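Local coordinates for protein extracellular ligand-binding receptor (Sphaerobacter thermophilus, PDB 4ZPJ) that probably serves as the extracellular substrate-binding receptor of an ABC transporter, capturing a small-molecule ligand for uptake, and also binds zinc ions, at residues 149-154 and 171-176. Numbering follows the deposited sequence.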
ATOM      1  N   VAL A 149      -9.474   2.903  -5.561  1.00 36.45           N
ATOM      2  CA  VAL A 149      -9.028   1.883  -4.632  1.00 35.37           C
ATOM      3  C   VAL A 149      -7.860   2.345  -3.791  1.00 36.61           C
ATOM      4  O   VAL A 149      -6.801   2.710  -4.322  1.00 34.75           O
ATOM      5  CB  VAL A 149      -8.644   0.623  -5.370  1.00 35.15           C
ATOM      6  CG1 VAL A 149      -8.110  -0.418  -4.394  1.00 34.48           C
ATOM      7  CG2 VAL A 149      -9.894   0.094  -6.048  1.00 36.51           C
ATOM      8  N   THR A 150      -8.056   2.338  -2.465  1.00 37.46           N
ATOM      9  CA  THR A 150      -7.037   2.879  -1.568  1.00 37.21           C
ATOM     10  C   THR A 150      -6.192   1.797  -0.898  1.00 37.19           C
ATOM     11  O   THR A 150      -5.198   2.109  -0.223  1.00 38.38           O
ATOM     12  CB  THR A 150      -7.681   3.793  -0.507  1.00 37.63           C
ATOM     13  OG1 THR A 150      -8.708   3.075   0.202  1.00 38.76           O
ATOM     14  CG2 THR A 150      -8.348   4.991  -1.183  1.00 39.97           C
ATOM     15  N   ASN A 151      -6.548   0.525  -1.063  1.00 37.76           N
ATOM     16  CA  ASN A 151      -5.716  -0.513  -0.444  1.00 37.60           C
ATOM     17  C   ASN A 151      -5.590  -1.741  -1.278  1.00 37.98           C
ATOM     18  O   ASN A 151      -4.563  -1.919  -1.869  1.00 42.97           O
ATOM     19  CB  ASN A 151      -6.176  -0.845   0.978  1.00 39.26           C
ATOM     20  CG  ASN A 151      -5.178  -1.713   1.710  1.00 40.73           C
ATOM     21  OD1 ASN A 151      -4.022  -1.284   2.003  1.00 39.38           O
ATOM     22  ND2 ASN A 151      -5.539  -2.949   1.887  1.00 36.43           N
ATOM     23  N   ALA A 152      -6.622  -2.579  -1.345  1.00 39.21           N
ATOM     24  CA  ALA A 152      -6.625  -3.841  -2.089  1.00 37.87           C
ATOM     25  C   ALA A 152      -5.588  -3.921  -3.228  1.00 39.61           C
ATOM     26  O   ALA A 152      -5.760  -3.301  -4.268  1.00 42.33           O
ATOM     27  CB  ALA A 152      -8.010  -4.091  -2.651  1.00 38.39           C
ATOM     28  N   GLY A 153      -4.534  -4.702  -3.036  1.00 38.68           N
ATOM     29  CA  GLY A 153      -3.361  -4.642  -3.932  1.00 42.20           C
ATOM     30  C   GLY A 153      -3.398  -5.734  -5.001  1.00 43.08           C
ATOM     31  O   GLY A 153      -2.461  -5.857  -5.821  1.00 39.22           O
ATOM     32  N   LEU A 154      -4.469  -6.519  -4.979  1.00 39.56           N
ATOM     33  CA  LEU A 154      -4.773  -7.523  -6.041  1.00 45.88           C
ATOM     34  C   LEU A 154      -4.206  -7.169  -7.432  1.00 42.28           C
ATOM     35  O   LEU A 154      -4.666  -6.226  -8.092  1.00 39.02           O
ATOM     36  CB  LEU A 154      -6.301  -7.695  -6.165  1.00 48.88           C
ATOM     37  CG  LEU A 154      -6.770  -8.816  -7.092  1.00 56.41           C
ATOM     38  CD1 LEU A 154      -6.307 -10.175  -6.569  1.00 61.70           C
ATOM     39  CD2 LEU A 154      -8.289  -8.826  -7.292  1.00 57.81           C
ATOM     40  N   VAL A 171      -4.767   3.867  -6.147  1.00 35.91           N
ATOM     41  CA  VAL A 171      -3.782   4.867  -5.688  1.00 34.07           C
ATOM     42  C   VAL A 171      -2.806   4.267  -4.674  1.00 36.33           C
ATOM     43  O   VAL A 171      -1.903   4.963  -4.181  1.00 37.31           O
ATOM     44  CB  VAL A 171      -4.428   6.101  -5.051  1.00 33.96           C
ATOM     45  CG1 VAL A 171      -5.297   6.850  -6.040  1.00 35.02           C
ATOM     46  CG2 VAL A 171      -5.238   5.721  -3.832  1.00 35.67           C
ATOM     47  N   SER A 172      -3.000   3.002  -4.311  1.00 34.69           N
ATOM     48  CA  SER A 172      -2.084   2.356  -3.359  1.00 35.03           C
ATOM     49  C   SER A 172      -0.898   1.627  -4.072  1.00 34.04           C
ATOM     50  O   SER A 172       0.240   2.141  -4.196  1.00 34.14           O
ATOM     51  CB  SER A 172      -2.900   1.417  -2.481  1.00 35.70           C
ATOM     52  OG  SER A 172      -3.628   0.499  -3.272  1.00 35.04           O
ATOM     53  N   PHE A 173      -1.161   0.454  -4.591  1.00 33.67           N
ATOM     54  CA  PHE A 173      -0.101  -0.310  -5.215  1.00 34.06           C
ATOM     55  C   PHE A 173      -0.758  -1.519  -5.812  1.00 34.95           C
ATOM     56  O   PHE A 173      -1.864  -1.882  -5.404  1.00 31.76           O
ATOM     57  CB  PHE A 173       0.964  -0.777  -4.176  1.00 34.41           C
ATOM     58  CG  PHE A 173       0.374  -1.311  -2.914  1.00 35.03           C
ATOM     59  CD1 PHE A 173       0.006  -2.638  -2.817  1.00 37.91           C
ATOM     60  CD2 PHE A 173       0.154  -0.490  -1.828  1.00 35.85           C
ATOM     61  CE1 PHE A 173      -0.579  -3.154  -1.668  1.00 37.85           C
ATOM     62  CE2 PHE A 173      -0.446  -0.987  -0.668  1.00 36.13           C
ATOM     63  CZ  PHE A 173      -0.801  -2.318  -0.589  1.00 39.81           C
ATOM     64  N   ALA A 174      -0.128  -2.105  -6.828  1.00 34.51           N
ATOM     65  CA  ALA A 174      -0.395  -3.537  -7.042  1.00 36.50           C
ATOM     66  C   ALA A 174       0.572  -4.286  -6.116  1.00 36.03           C
ATOM     67  O   ALA A 174       1.723  -3.842  -5.960  1.00 38.77           O
ATOM     68  CB  ALA A 174      -0.152  -3.905  -8.492  1.00 37.11           C
ATOM     69  N   ASN A 175       0.150  -5.375  -5.495  1.00 35.28           N
ATOM     70  CA  ASN A 175       1.049  -6.127  -4.603  1.00 34.90           C
ATOM     71  C   ASN A 175       2.418  -6.333  -5.201  1.00 33.82           C
ATOM     72  O   ASN A 175       2.543  -6.754  -6.341  1.00 34.10           O
ATOM     73  CB  ASN A 175       0.490  -7.526  -4.322  1.00 36.25           C
ATOM     74  CG  ASN A 175      -0.707  -7.481  -3.437  1.00 34.72           C
ATOM     75  OD1 ASN A 175      -0.752  -6.694  -2.545  1.00 36.53           O
ATOM     76  ND2 ASN A 175      -1.697  -8.239  -3.749  1.00 35.80           N
ATOM     77  N   GLY A 176       3.418  -6.075  -4.406  1.00 34.23           N
ATOM     78  CA  GLY A 176       4.788  -6.154  -4.815  1.00 36.90           C
ATOM     79  C   GLY A 176       5.431  -4.867  -5.330  1.00 35.06           C
ATOM     80  O   GLY A 176       6.670  -4.796  -5.515  1.00 34.53           O
TER
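Ser172 reaches across from the loop after strand 168-170, the outermost strand of the mixed sheet in this periplasmic binding protein fold, to the loop after its parallel neighbour 147-149. Ser172 CB rests 3.3 Å from Thr150 O. From there OG, placed between the backbone N and the carbonyl carbon (chi1 55°), gives its hydrogen to Asn151 O at 2.9 Å, coming from above the carbonyl plane, 42° out of it. The serine thus meets two successive carbonyls of the facing loop, touching one with CB and bonding the other with OG. One step back, the ladder of the sheet runs on into the loops: Val171 N donates almost straight to Val149 O, while Val171 CG2 lies alongside Thr150 CG2.

Further along, Phe173 turns one ring face to Asn151 O, with CZ 4.0 Å from it; the rings of Phe173 and Tyr178 also pack edge-to-face. Gly153 CA approaches the Phe173 ring obliquely, 3.9 Å from CE1, with Asn175 OD1 also near this CA. Asn151 ND2 is hydrogen-bonded to Thr128 O. Asn175 ND2 bonds Glu207 OE1 on helix 203-218; His206 of the same helix, with Asp201, binds a zinc ion. The far end is closed by Asn175 N, which donates to Gly153 O at 2.7 Å, the same oxygen that Ala174 CA approaches in a CA-H...O contact of 3.3 Å.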